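Local coordinates for protein PES4 (Saccharomyces cerevisiae, PDB 6EXX) that probably binds RNA, including poly(A), poly(U) and mRNA 3'-untranslated regions, and is represented here by its fourth RNA recognition motif, at residues K1-L7 / G47-N53; A57-F61 / T75-E79; L7-A12 / S43-G47. All blocks are in the same frame, centred on the assembly; numbering follows the deposited sequence. Where two conformers were deposited one is given.

The three contacts belong to one RNA recognition motif (RRM), an antiparallel sheet with two helices on one side. Interactions 1 and 3 are consecutive parts of the pairing between strands 3-10 and 44-51; they share Leu7 and Gly47, and their centres lie about 16 Å apart. Interaction 2 packs helix 54-64 onto strand 72-78, which flanks strand 3-10; its centre is about 7 Å from that of interaction 1 and 14 Å from that of interaction 3. Probable hydrogen bonds link them: Phe6 N to Ser77 O and Glu8 N to Thr75 O, both 2.9 Å. No RNA is bound; Phe6 and Phe48 of interaction 1 mark the probable binding face.

Interaction 1 of 3, residues K1-L7 / G47-N53; sequences KISTLFL and GFIKFRN
Leu5, Leu7, Ile49 and Phe51 form the apolar centre, all on the sheet face that also carries Ser3. Leu5 CB meets Phe51 CE2 edge-on at 4.0 Å, and Leu7 CD1 lies 4.1 Å from Ile49 CD1; Leu5 is chi1 t, the other three m. This face packs against helix 54-64, with Ser3 and Phe51 on Ala57 and Leu5 on Phe61.

The backbones holding these side chains are extended strands, 3-7 and 47-51, running antiparallel at 163° with axes 4.5 Å apart at their closest. Three hydrogen-bonded pairs make two bonds each. Ser3 N to Phe51 O is 3.1 Å and Phe51 N to Ser3 O 2.7 Å. Leu5 N to Ile49 O and Ile49 N to Leu5 O are both 2.9 Å. Leu7 N to Gly47 O and Gly47 N to Leu7 O are also 2.9 Å. Thr4 with Lys50 and Phe6 with Phe48, CA atoms 4.3 and 4.2 Å apart, are non-hydrogen-bonded pairs.

Their side chains occupy the other face. Phe48 (chi1 p) sets CB over the Phe6 ring (chi1 m), 4.2 Å from its centroid, a CH-pi contact; the rings lie obliquely, centroids 5.7 Å apart and planes at 48°. Thr4 OG1 touches Lys50 CG at 3.6 Å. Just beyond the paired strands, Lys1 O receives a CA-H...O contact from Asn53 CA (3.2 Å), while Asn53 OD1 caps Asp56 N.

By position and sequence, strands 3-10 and 44-51 carry the RNP2-like and RNP1-like motifs of an RRM. Two partly exposed aromatics backed by an apolar layer are consistent with a surface that stacks on RNA bases.

Interaction 2 of 3, residues A57-F61 / T75-E79; sequences ATRIF and TTSWE
Aromatic contact dominates. Phe61 (chi1 t) and Trp78 (chi1 m, chi2 110°) reach across from helix 54-64 and strand 72-78, whose axes, taken over the short segments, run nearly antiparallel at 159° and come no closer than 11.1 Å. The Phe61 ring and the five-membered ring of the indole meet obliquely, centroids 4.6 Å apart and planes at 31°; Trp78 NE1 lies over a face of the Phe61 ring, and Phe61 CG is 3.5 Å from Trp78 CZ2.

Aliphatic packing adds Ala57, whose CB abuts the indole edge 3.4 Å from Trp78 CH2.

Polar atoms play a lesser part. Thr76 OG1 (chi1 p) comes within 3.3 Å of Phe61 CE1 while hydrogen-bonding Asn65 OD1. Phe61 N bonds Ala57 O (2.8 Å) along the helix.

Side chains thus join the second helix of the RRM to its last strand. Ala57 and Trp78 also touch Ser3, Phe61 rests on Leu5 of strand 3-10, and the indole meets the ring of Phe54.

Interaction 3 of 3, residues L7-A12 / S43-G47; sequences LENLSA and STYSG
Strand 3-10 and strand 44-51 pair antiparallel here, but their register slips by one residue. Leu7 and Gly47 form a hydrogen-bonded pair, with Leu7 N to Gly47 O and Gly47 N to Leu7 O both 2.9 Å. The next such pair is Leu10 with Tyr45, with Leu10 N to Tyr45 O 3.0 Å and Tyr45 N to Leu10 O 2.8 Å. The additional residue is Asn9, in the left-handed region at phi 59°, psi 36°. Asn9 and Leu10 both face Tyr45, which makes this a G1 beta bulge. It falls at the end of the RNP2-like strand of this RNA recognition motif, where the chain turns a corner before leading on to helix 16-25.

A water accepts from Asn9 N at 2.9 Å and hydrogen-bonds Thr44 OG1 at 2.7 Å, a hydroxyl that also bonds Ser42 OG, while Asn9 ND2 holds Ile73 O on the neighbouring strand. Leu10 (chi1 m) lays CB 4.1 Å from Tyr45 CB, on the face that also carries Leu7. The Tyr45 ring (chi1 m) extends beside the departing chain, with CE1 4.2 Å from Ala12 CA, and meets the ring of Tyr38. A second water accepts from Ala12 N (3.3 Å, weak) and donates to Ser43 O at 2.8 Å.

Interaction 1 of 3, residues K1-L7 / G47-N53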
ATOM      1  N   LYS A   1      12.660  12.428   5.459  1.00 26.83           N
ATOM      2  CA  LYS A   1      11.680  13.191   4.696  1.00 25.63           C
ATOM      3  C   LYS A   1      10.458  12.331   4.416  1.00 20.05           C
ATOM      4  O   LYS A   1      10.584  11.234   3.876  1.00 20.72           O
ATOM      5  CB  LYS A   1      12.296  13.668   3.384  1.00 29.83           C
ATOM      6  CG  LYS A   1      11.418  14.591   2.567  1.00 33.23           C
ATOM      7  CD  LYS A   1      12.232  15.280   1.480  1.00 36.25           C
ATOM      8  CE  LYS A   1      11.735  14.923   0.087  1.00 38.40           C
ATOM      9  NZ  LYS A   1      10.376  15.471  -0.184  1.00 39.71           N
ATOM     10  N   ILE A   2       9.284  12.826   4.794  1.00 16.78           N
ATOM     11  CA  ILE A   2       8.037  12.082   4.622  1.00 15.36           C
ATOM     12  C   ILE A   2       7.923  11.553   3.201  1.00 13.19           C
ATOM     13  O   ILE A   2       8.187  12.277   2.232  1.00 14.84           O
ATOM     14  CB  ILE A   2       6.828  12.969   4.967  1.00 17.62           C
ATOM     15  CG1 ILE A   2       6.852  13.297   6.458  1.00 20.03           C
ATOM     16  CG2 ILE A   2       5.511  12.283   4.615  1.00 18.77           C
ATOM     17  CD1 ILE A   2       5.951  14.432   6.861  1.00 21.88           C
ATOM     18  N   SER A   3       7.539  10.286   3.092  0.56 12.34           N
ATOM     19  CA  SER A   3       7.427   9.618   1.814  0.56 12.01           C
ATOM     20  C   SER A   3       6.091   8.912   1.795  0.56 11.79           C
ATOM     21  O   SER A   3       5.799   8.113   2.680  0.56 11.50           O
ATOM     22  CB  SER A   3       8.561   8.612   1.655  0.56 13.32           C
ATOM     23  OG  SER A   3       8.572   8.058   0.356  0.56 15.26           O
ATOM     24  N   THR A   4       5.277   9.219   0.793  1.00 12.06           N
ATOM     25  CA  THR A   4       3.959   8.619   0.678  1.00 10.53           C
ATOM     26  C   THR A   4       3.885   7.737  -0.545  1.00 10.37           C
ATOM     27  O   THR A   4       4.228   8.151  -1.647  1.00 11.43           O
ATOM     28  CB  THR A   4       2.876   9.692   0.625  1.00 12.54           C
ATOM     29  OG1 THR A   4       2.996  10.512   1.784  1.00 15.93           O
ATOM     30  CG2 THR A   4       1.497   9.072   0.610  1.00 12.13           C
ATOM     31  N   LEU A   5       3.421   6.514  -0.324  1.00  8.86           N
ATOM     32  CA  LEU A   5       3.219   5.537  -1.373  1.00  8.98           C
ATOM     33  C   LEU A   5       1.732   5.463  -1.650  1.00  8.75           C
ATOM     34  O   LEU A   5       0.960   5.030  -0.799  1.00  9.58           O
ATOM     35  CB  LEU A   5       3.707   4.180  -0.885  1.00 10.75           C
ATOM     36  CG  LEU A   5       3.540   3.002  -1.835  1.00 13.56           C
ATOM     37  CD1 LEU A   5       4.233   3.284  -3.150  1.00 15.66           C
ATOM     38  CD2 LEU A   5       4.075   1.730  -1.201  1.00 14.65           C
ATOM     39  N   PHE A   6       1.319   5.881  -2.839  1.00  8.56           N
ATOM     40  CA  PHE A   6      -0.067   5.756  -3.264  1.00  8.89           C
ATOM     41  C   PHE A   6      -0.283   4.395  -3.903  1.00  8.83           C
ATOM     42  O   PHE A   6       0.575   3.876  -4.624  1.00  9.91           O
ATOM     43  CB  PHE A   6      -0.454   6.895  -4.209  1.00  9.66           C
ATOM     44  CG  PHE A   6      -0.637   8.200  -3.498  1.00 12.62           C
ATOM     45  CD1 PHE A   6       0.447   9.011  -3.218  1.00 15.78           C
ATOM     46  CD2 PHE A   6      -1.888   8.598  -3.071  1.00 14.63           C
ATOM     47  CE1 PHE A   6       0.278  10.215  -2.549  1.00 17.72           C
ATOM     48  CE2 PHE A   6      -2.063   9.796  -2.401  1.00 17.17           C
ATOM     49  CZ  PHE A   6      -0.974  10.596  -2.139  1.00 17.94           C
ATOM     50  N   LEU A   7      -1.431   3.815  -3.580  1.00  8.37           N
ATOM     51  CA  LEU A   7      -1.774   2.456  -3.949  1.00  7.98           C
ATOM     52  C   LEU A   7      -3.130   2.434  -4.629  1.00  8.48           C
ATOM     53  O   LEU A   7      -4.055   3.124  -4.199  1.00  9.71           O
ATOM     54  CB  LEU A   7      -1.857   1.580  -2.697  1.00  9.41           C
ATOM     55  CG  LEU A   7      -0.576   1.443  -1.887  1.00 10.73           C
ATOM     56  CD1 LEU A   7      -0.833   0.654  -0.623  1.00 11.56           C
ATOM     57  CD2 LEU A   7       0.534   0.807  -2.711  1.00 12.01           C
ATOM     58  N   GLY A  47      -5.717   3.931  -1.903  1.00  9.00           N
ATOM     59  CA  GLY A  47      -5.365   4.703  -0.739  1.00 10.02           C
ATOM     60  C   GLY A  47      -3.885   4.982  -0.737  1.00  9.13           C
ATOM     61  O   GLY A  47      -3.270   5.127  -1.801  1.00  9.34           O
ATOM     62  N   PHE A  48      -3.305   5.048   0.451  1.00  9.46           N
ATOM     63  CA  PHE A  48      -1.889   5.346   0.549  1.00  8.92           C
ATOM     64  C   PHE A  48      -1.327   4.886   1.874  1.00  9.27           C
ATOM     65  O   PHE A  48      -2.065   4.624   2.830  1.00  9.80           O
ATOM     66  CB  PHE A  48      -1.633   6.850   0.375  1.00  9.94           C
ATOM     67  CG  PHE A  48      -2.289   7.698   1.428  1.00 11.42           C
ATOM     68  CD1 PHE A  48      -1.654   7.956   2.637  1.00 13.12           C
ATOM     69  CD2 PHE A  48      -3.537   8.251   1.208  1.00 13.27           C
ATOM     70  CE1 PHE A  48      -2.264   8.734   3.604  1.00 14.52           C
ATOM     71  CE2 PHE A  48      -4.148   9.033   2.170  1.00 15.05           C
ATOM     72  CZ  PHE A  48      -3.510   9.276   3.365  1.00 15.05           C
ATOM     73  N   ILE A  49      -0.005   4.787   1.915  1.00  8.85           N
ATOM     74  CA  ILE A  49       0.713   4.636   3.163  1.00  8.52           C
ATOM     75  C   ILE A  49       1.697   5.791   3.243  1.00  8.88           C
ATOM     76  O   ILE A  49       2.509   5.995   2.331  1.00  9.45           O
ATOM     77  CB  ILE A  49       1.473   3.298   3.279  1.00  8.88           C
ATOM     78  CG1 ILE A  49       0.534   2.110   3.019  1.00  9.94           C
ATOM     79  CG2 ILE A  49       2.123   3.218   4.651  1.00  9.70           C
ATOM     80  CD1 ILE A  49       1.272   0.781   2.898  1.00 11.35           C
ATOM     81  N   LYS A  50       1.620   6.545   4.335  1.00  8.64           N
ATOM     82  CA  LYS A  50       2.512   7.670   4.566  1.00  9.54           C
ATOM     83  C   LYS A  50       3.593   7.205   5.520  1.00  9.42           C
ATOM     84  O   LYS A  50       3.298   6.831   6.654  1.00 10.94           O
ATOM     85  CB  LYS A  50       1.771   8.858   5.172  1.00 10.73           C
ATOM     86  CG  LYS A  50       2.646  10.101   5.296  1.00 12.90           C
ATOM     87  CD  LYS A  50       2.069  11.175   6.208  1.00 17.48           C
ATOM     88  CE  LYS A  50       0.695  11.626   5.803  1.00 20.47           C
ATOM     89  NZ  LYS A  50       0.234  12.690   6.734  1.00 21.02           N
ATOM     90  N   PHE A  51       4.832   7.223   5.041  1.00  9.66           N
ATOM     91  CA  PHE A  51       5.984   6.771   5.810  1.00 10.01           C
ATOM     92  C   PHE A  51       6.793   7.940   6.363  1.00 10.68           C
ATOM     93  O   PHE A  51       6.754   9.055   5.838  1.00 11.25           O
ATOM     94  CB  PHE A  51       6.899   5.915   4.935  1.00  9.54           C
ATOM     95  CG  PHE A  51       6.260   4.651   4.443  1.00  8.89           C
ATOM     96  CD1 PHE A  51       6.258   3.512   5.234  1.00  9.93           C
ATOM     97  CD2 PHE A  51       5.675   4.593   3.191  1.00  8.63           C
ATOM     98  CE1 PHE A  51       5.694   2.346   4.777  1.00  9.95           C
ATOM     99  CE2 PHE A  51       5.108   3.424   2.742  1.00  9.23           C
ATOM    100  CZ  PHE A  51       5.112   2.307   3.536  1.00  9.08           C
ATOM    101  N   ARG A  52       7.545   7.662   7.421  1.00 11.70           N
ATOM    102  CA  ARG A  52       8.391   8.661   8.052  1.00 12.41           C
ATOM    103  C   ARG A  52       9.578   9.075   7.194  1.00 13.43           C
ATOM    104  O   ARG A  52      10.095  10.177   7.356  1.00 15.03           O
ATOM    105  CB  ARG A  52       8.897   8.128   9.388  1.00 13.57           C
ATOM    106  CG  ARG A  52       7.799   7.799  10.361  1.00 16.31           C
ATOM    107  CD  ARG A  52       8.303   6.920  11.496  1.00 19.10           C
ATOM    108  NE  ARG A  52       7.226   6.569  12.416  1.00 22.49           N
ATOM    109  CZ  ARG A  52       6.839   7.315  13.443  1.00 25.77           C
ATOM    110  NH1 ARG A  52       7.439   8.469  13.704  1.00 26.98           N
ATOM    111  NH2 ARG A  52       5.847   6.903  14.215  1.00 27.39           N
ATOM    112  N   ASN A  53      10.019   8.193   6.305  1.00 13.64           N
ATOM    113  CA  ASN A  53      11.178   8.472   5.477  1.00 14.09           C
ATOM    114  C   ASN A  53      11.176   7.555   4.262  1.00 13.54           C
ATOM    115  O   ASN A  53      10.376   6.615   4.167  1.00 12.55           O
ATOM    116  CB  ASN A  53      12.478   8.330   6.279  1.00 15.32           C
ATOM    117  CG  ASN A  53      12.570   7.014   7.006  1.00 16.99           C
ATOM    118  OD1 ASN A  53      12.496   5.948   6.395  1.00 17.33           O
ATOM    119  ND2 ASN A  53      12.726   7.078   8.325  1.00 20.14           N
TER

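Interaction 2 of 3, residues A57-F61 / T75-E79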
ATOM      1  N   ALA A  57       9.688   3.578   3.235  1.00  9.11           N
ATOM      2  CA  ALA A  57       8.817   3.440   2.080  1.00  8.49           C
ATOM      3  C   ALA A  57       9.383   2.462   1.052  1.00  8.58           C
ATOM      4  O   ALA A  57       8.644   1.689   0.447  1.00  9.22           O
ATOM      5  CB  ALA A  57       8.570   4.793   1.444  1.00  9.74           C
ATOM      6  N   THR A  58      10.690   2.511   0.852  1.00  8.57           N
ATOM      7  CA  THR A  58      11.374   1.660  -0.113  1.00  8.70           C
ATOM      8  C   THR A  58      11.058   0.185   0.109  1.00  7.56           C
ATOM      9  O   THR A  58      10.783  -0.546  -0.841  1.00  8.22           O
ATOM     10  CB  THR A  58      12.898   1.889   0.006  1.00  9.75           C
ATOM     11  OG1 THR A  58      13.224   3.183  -0.503  1.00 10.90           O
ATOM     12  CG2 THR A  58      13.697   0.847  -0.752  1.00 10.28           C
ATOM     13  N   ARG A  59      11.146  -0.261   1.356  1.00  8.23           N
ATOM     14  CA  ARG A  59      10.987  -1.679   1.616  1.00  9.18           C
ATOM     15  C   ARG A  59       9.575  -2.161   1.288  1.00  9.49           C
ATOM     16  O   ARG A  59       9.389  -3.245   0.722  1.00  9.94           O
ATOM     17  CB  ARG A  59      11.371  -2.011   3.058  1.00 11.95           C
ATOM     18  CG  ARG A  59      12.779  -1.546   3.414  1.00 14.83           C
ATOM     19  CD  ARG A  59      13.505  -2.455   4.397  1.00 17.43           C
ATOM     20  NE  ARG A  59      12.942  -2.407   5.744  1.00 19.74           N
ATOM     21  CZ  ARG A  59      13.151  -1.430   6.624  1.00 22.01           C
ATOM     22  NH1 ARG A  59      13.894  -0.374   6.313  1.00 23.05           N
ATOM     23  NH2 ARG A  59      12.600  -1.511   7.828  1.00 21.51           N
ATOM     24  N   ILE A  60       8.575  -1.354   1.616  1.00  8.28           N
ATOM     25  CA  ILE A  60       7.196  -1.723   1.335  1.00  8.28           C
ATOM     26  C   ILE A  60       6.870  -1.566  -0.161  1.00  7.86           C
ATOM     27  O   ILE A  60       6.190  -2.412  -0.745  1.00  8.99           O
ATOM     28  CB  ILE A  60       6.226  -0.927   2.237  1.00  8.84           C
ATOM     29  CG1 ILE A  60       6.528  -1.193   3.720  1.00 10.74           C
ATOM     30  CG2 ILE A  60       4.787  -1.253   1.899  1.00  9.96           C
ATOM     31  CD1 ILE A  60       6.471  -2.649   4.121  1.00 13.50           C
ATOM     32  N   PHE A  61       7.379  -0.515  -0.795  1.00  7.64           N
ATOM     33  CA  PHE A  61       7.258  -0.375  -2.233  1.00  7.80           C
ATOM     34  C   PHE A  61       7.792  -1.609  -2.949  1.00  7.90           C
ATOM     35  O   PHE A  61       7.167  -2.145  -3.862  1.00  8.05           O
ATOM     36  CB  PHE A  61       8.011   0.855  -2.726  1.00  8.59           C
ATOM     37  CG  PHE A  61       8.045   0.970  -4.212  1.00  8.98           C
ATOM     38  CD1 PHE A  61       7.004   1.552  -4.900  1.00 10.46           C
ATOM     39  CD2 PHE A  61       9.107   0.470  -4.937  1.00 10.52           C
ATOM     40  CE1 PHE A  61       7.025   1.649  -6.275  1.00 12.43           C
ATOM     41  CE2 PHE A  61       9.125   0.566  -6.310  1.00 12.59           C
ATOM     42  CZ  PHE A  61       8.087   1.161  -6.975  1.00 12.68           C
ATOM     43  N   THR A  75      -0.874  -1.599  -7.936  1.00  9.69           N
ATOM     44  CA  THR A  75      -0.327  -0.537  -8.732  1.00 11.14           C
ATOM     45  C   THR A  75       0.019   0.629  -7.814  1.00 10.49           C
ATOM     46  O   THR A  75      -0.746   1.001  -6.925  1.00 11.84           O
ATOM     47  CB  THR A  75      -1.339  -0.235  -9.831  1.00 14.86           C
ATOM     48  OG1 THR A  75      -1.552  -1.440 -10.595  1.00 15.60           O
ATOM     49  CG2 THR A  75      -0.855   0.867 -10.726  1.00 16.94           C
ATOM     50  N   THR A  76       1.216   1.156  -8.001  1.00 10.41           N
ATOM     51  CA  THR A  76       1.766   2.124  -7.081  1.00 10.45           C
ATOM     52  C   THR A  76       2.127   3.422  -7.764  1.00  9.97           C
ATOM     53  O   THR A  76       2.355   3.474  -8.982  1.00 12.08           O
ATOM     54  CB  THR A  76       3.074   1.605  -6.496  1.00 13.93           C
ATOM     55  OG1 THR A  76       4.029   1.461  -7.560  1.00 15.86           O
ATOM     56  CG2 THR A  76       2.856   0.268  -5.783  1.00 14.36           C
ATOM     57  N   SER A  77       2.212   4.473  -6.955  1.00 10.54           N
ATOM     58  CA  SER A  77       2.897   5.690  -7.366  1.00 11.76           C
ATOM     59  C   SER A  77       3.580   6.350  -6.176  1.00 11.43           C
ATOM     60  O   SER A  77       3.009   6.444  -5.090  1.00 12.62           O
ATOM     61  CB  SER A  77       1.946   6.713  -8.006  1.00 13.73           C
ATOM     62  OG  SER A  77       2.686   7.819  -8.518  1.00 15.92           O
ATOM     63  N   TRP A  78       4.791   6.855  -6.399  1.00 12.53           N
ATOM     64  CA  TRP A  78       5.411   7.837  -5.503  1.00 15.11           C
ATOM     65  C   TRP A  78       4.828   9.220  -5.739  1.00 19.82           C
ATOM     66  O   TRP A  78       4.241   9.488  -6.787  1.00 20.40           O
ATOM     67  CB  TRP A  78       6.910   7.919  -5.747  1.00 15.18           C
ATOM     68  CG  TRP A  78       7.646   6.670  -5.424  1.00 15.60           C
ATOM     69  CD1 TRP A  78       8.235   5.810  -6.303  1.00 17.86           C
ATOM     70  CD2 TRP A  78       7.860   6.124  -4.117  1.00 15.96           C
ATOM     71  NE1 TRP A  78       8.818   4.765  -5.622  1.00 18.34           N
ATOM     72  CE2 TRP A  78       8.607   4.937  -4.278  1.00 17.81           C
ATOM     73  CE3 TRP A  78       7.505   6.531  -2.827  1.00 15.72           C
ATOM     74  CZ2 TRP A  78       8.994   4.148  -3.203  1.00 19.75           C
ATOM     75  CZ3 TRP A  78       7.905   5.757  -1.762  1.00 17.73           C
ATOM     76  CH2 TRP A  78       8.634   4.571  -1.955  1.00 19.62           C
ATOM     77  N   GLU A  79       5.050  10.113  -4.782  1.00 25.92           N
ATOM     78  CA  GLU A  79       4.490  11.452  -4.838  1.00 30.41           C
ATOM     79  C   GLU A  79       5.492  12.473  -5.373  1.00 31.85           C
ATOM     80  O   GLU A  79       6.600  12.614  -4.852  1.00 32.96           O
ATOM     81  CB  GLU A  79       3.997  11.861  -3.450  1.00 33.03           C
ATOM     82  CG  GLU A  79       3.203  13.142  -3.434  1.00 34.88           C
ATOM     83  CD  GLU A  79       2.328  13.256  -2.206  1.00 35.88           C
ATOM     84  OE1 GLU A  79       2.803  12.923  -1.099  1.00 35.87           O
ATOM     85  OE2 GLU A  79       1.161  13.673  -2.351  1.00 36.38           O
TER

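Interaction 3 of 3, residues L7-A12 / S43-G47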
ATOM      1  N   LEU A   7      -1.431   3.815  -3.580  1.00  8.37           N
ATOM      2  CA  LEU A   7      -1.774   2.456  -3.949  1.00  7.98           C
ATOM      3  C   LEU A   7      -3.130   2.434  -4.629  1.00  8.48           C
ATOM      4  O   LEU A   7      -4.055   3.124  -4.199  1.00  9.71           O
ATOM      5  CB  LEU A   7      -1.857   1.580  -2.697  1.00  9.41           C
ATOM      6  CG  LEU A   7      -0.576   1.443  -1.887  1.00 10.73           C
ATOM      7  CD1 LEU A   7      -0.833   0.654  -0.623  1.00 11.56           C
ATOM      8  CD2 LEU A   7       0.534   0.807  -2.711  1.00 12.01           C
ATOM      9  N   GLU A   8      -3.266   1.618  -5.670  1.00  8.15           N
ATOM     10  CA  GLU A   8      -4.560   1.383  -6.278  1.00  8.67           C
ATOM     11  C   GLU A   8      -4.597  -0.022  -6.872  1.00  8.21           C
ATOM     12  O   GLU A   8      -3.617  -0.761  -6.835  1.00  8.29           O
ATOM     13  CB  GLU A   8      -4.863   2.457  -7.326  1.00 10.67           C
ATOM     14  CG  GLU A   8      -3.985   2.376  -8.541  1.00 12.33           C
ATOM     15  CD  GLU A   8      -4.349   3.387  -9.602  1.00 15.22           C
ATOM     16  OE1 GLU A   8      -4.697   4.533  -9.254  1.00 17.49           O
ATOM     17  OE2 GLU A   8      -4.287   3.028 -10.790  1.00 16.78           O
ATOM     18  N   ASN A   9      -5.754  -0.379  -7.413  1.00  8.02           N
ATOM     19  CA  ASN A   9      -5.975  -1.726  -7.911  1.00  8.17           C
ATOM     20  C   ASN A   9      -5.784  -2.743  -6.787  1.00  7.71           C
ATOM     21  O   ASN A   9      -5.296  -3.855  -7.023  1.00  8.37           O
ATOM     22  CB  ASN A   9      -5.075  -2.039  -9.113  1.00  8.63           C
ATOM     23  CG  ASN A   9      -5.724  -3.000 -10.096  1.00  9.63           C
ATOM     24  OD1 ASN A   9      -6.920  -2.882 -10.389  1.00 10.75           O
ATOM     25  ND2 ASN A   9      -4.955  -3.950 -10.607  1.00  9.97           N
ATOM     26  N   LEU A  10      -6.198  -2.374  -5.572  1.00  7.62           N
ATOM     27  CA  LEU A  10      -6.119  -3.263  -4.424  1.00  7.06           C
ATOM     28  C   LEU A  10      -7.354  -4.157  -4.353  1.00  7.19           C
ATOM     29  O   LEU A  10      -8.487  -3.688  -4.236  1.00  8.10           O
ATOM     30  CB  LEU A  10      -6.019  -2.478  -3.124  1.00  7.67           C
ATOM     31  CG  LEU A  10      -4.881  -1.466  -3.030  1.00  8.04           C
ATOM     32  CD1 LEU A  10      -4.889  -0.817  -1.671  1.00  9.07           C
ATOM     33  CD2 LEU A  10      -3.535  -2.111  -3.353  1.00  9.48           C
ATOM     34  N   SER A  11      -7.136  -5.458  -4.416  1.00  6.93           N
ATOM     35  CA  SER A  11      -8.197  -6.413  -4.183  1.00  7.33           C
ATOM     36  C   SER A  11      -8.712  -6.285  -2.754  1.00  6.79           C
ATOM     37  O   SER A  11      -8.081  -5.717  -1.866  1.00  7.19           O
ATOM     38  CB  SER A  11      -7.664  -7.814  -4.414  1.00  7.77           C
ATOM     39  OG  SER A  11      -6.671  -8.097  -3.457  1.00  8.01           O
ATOM     40  N   ALA A  12      -9.886  -6.859  -2.522  1.00  7.44           N
ATOM     41  CA  ALA A  12     -10.456  -6.900  -1.182  1.00  7.58           C
ATOM     42  C   ALA A  12      -9.513  -7.499  -0.144  1.00  6.82           C
ATOM     43  O   ALA A  12      -9.480  -7.038   0.997  1.00  7.64           O
ATOM     44  CB  ALA A  12     -11.770  -7.664  -1.195  1.00  8.11           C
ATOM     45  N   SER A  43     -13.824  -2.893  -9.229  1.00 11.79           N
ATOM     46  CA  SER A  43     -14.037  -3.529  -7.930  1.00 11.83           C
ATOM     47  C   SER A  43     -12.724  -3.660  -7.162  1.00 10.00           C
ATOM     48  O   SER A  43     -12.376  -4.732  -6.663  1.00 10.62           O
ATOM     49  CB  SER A  43     -14.712  -4.893  -8.086  1.00 14.69           C
ATOM     50  OG  SER A  43     -15.923  -4.758  -8.797  1.00 19.19           O
ATOM     51  N   THR A  44     -11.993  -2.558  -7.076  1.00  9.21           N
ATOM     52  CA  THR A  44     -10.757  -2.512  -6.309  1.00  8.93           C
ATOM     53  C   THR A  44     -10.694  -1.243  -5.491  1.00  8.38           C
ATOM     54  O   THR A  44     -11.416  -0.269  -5.756  1.00  9.52           O
ATOM     55  CB  THR A  44      -9.503  -2.572  -7.208  1.00  9.70           C
ATOM     56  OG1 THR A  44      -9.486  -1.448  -8.093  1.00 10.55           O
ATOM     57  CG2 THR A  44      -9.442  -3.867  -8.012  1.00 10.24           C
ATOM     58  N   TYR A  45      -9.816  -1.275  -4.496  1.00  8.05           N
ATOM     59  CA  TYR A  45      -9.640  -0.186  -3.552  1.00  8.18           C
ATOM     60  C   TYR A  45      -8.373   0.609  -3.844  1.00  8.30           C
ATOM     61  O   TYR A  45      -7.497   0.186  -4.598  1.00  8.83           O
ATOM     62  CB  TYR A  45      -9.572  -0.741  -2.128  1.00  8.38           C
ATOM     63  CG  TYR A  45     -10.866  -1.336  -1.622  1.00  8.53           C
ATOM     64  CD1 TYR A  45     -11.226  -2.651  -1.892  1.00  8.39           C
ATOM     65  CD2 TYR A  45     -11.720  -0.580  -0.854  1.00  9.22           C
ATOM     66  CE1 TYR A  45     -12.421  -3.186  -1.409  1.00  8.84           C
ATOM     67  CE2 TYR A  45     -12.904  -1.092  -0.368  1.00  9.64           C
ATOM     68  CZ  TYR A  45     -13.255  -2.399  -0.649  1.00  8.97           C
ATOM     69  OH  TYR A  45     -14.431  -2.882  -0.145  1.00  9.96           O
ATOM     70  N   SER A  46      -8.304   1.770  -3.211  1.00  8.74           N
ATOM     71  CA  SER A  46      -7.151   2.641  -3.343  1.00  8.81           C
ATOM     72  C   SER A  46      -6.924   3.416  -2.058  1.00  8.48           C
ATOM     73  O   SER A  46      -7.821   3.543  -1.229  1.00  9.34           O
ATOM     74  CB  SER A  46      -7.344   3.607  -4.504  1.00 10.21           C
ATOM     75  OG  SER A  46      -8.504   4.384  -4.323  1.00 12.62           O
ATOM     76  N   GLY A  47      -5.717   3.931  -1.903  1.00  9.00           N
ATOM     77  CA  GLY A  47      -5.365   4.703  -0.739  1.00 10.02           C
ATOM     78  C   GLY A  47      -3.885   4.982  -0.737  1.00  9.13           C
ATOM     79  O   GLY A  47      -3.270   5.127  -1.801  1.00  9.34           O
TER
HETATM   80  O   HOH W   1      -8.341   0.968  -7.792  1.00 14.02           O
HETATM   81  O   HOH W   2     -12.541  -6.419  -4.428  1.00 16.84           O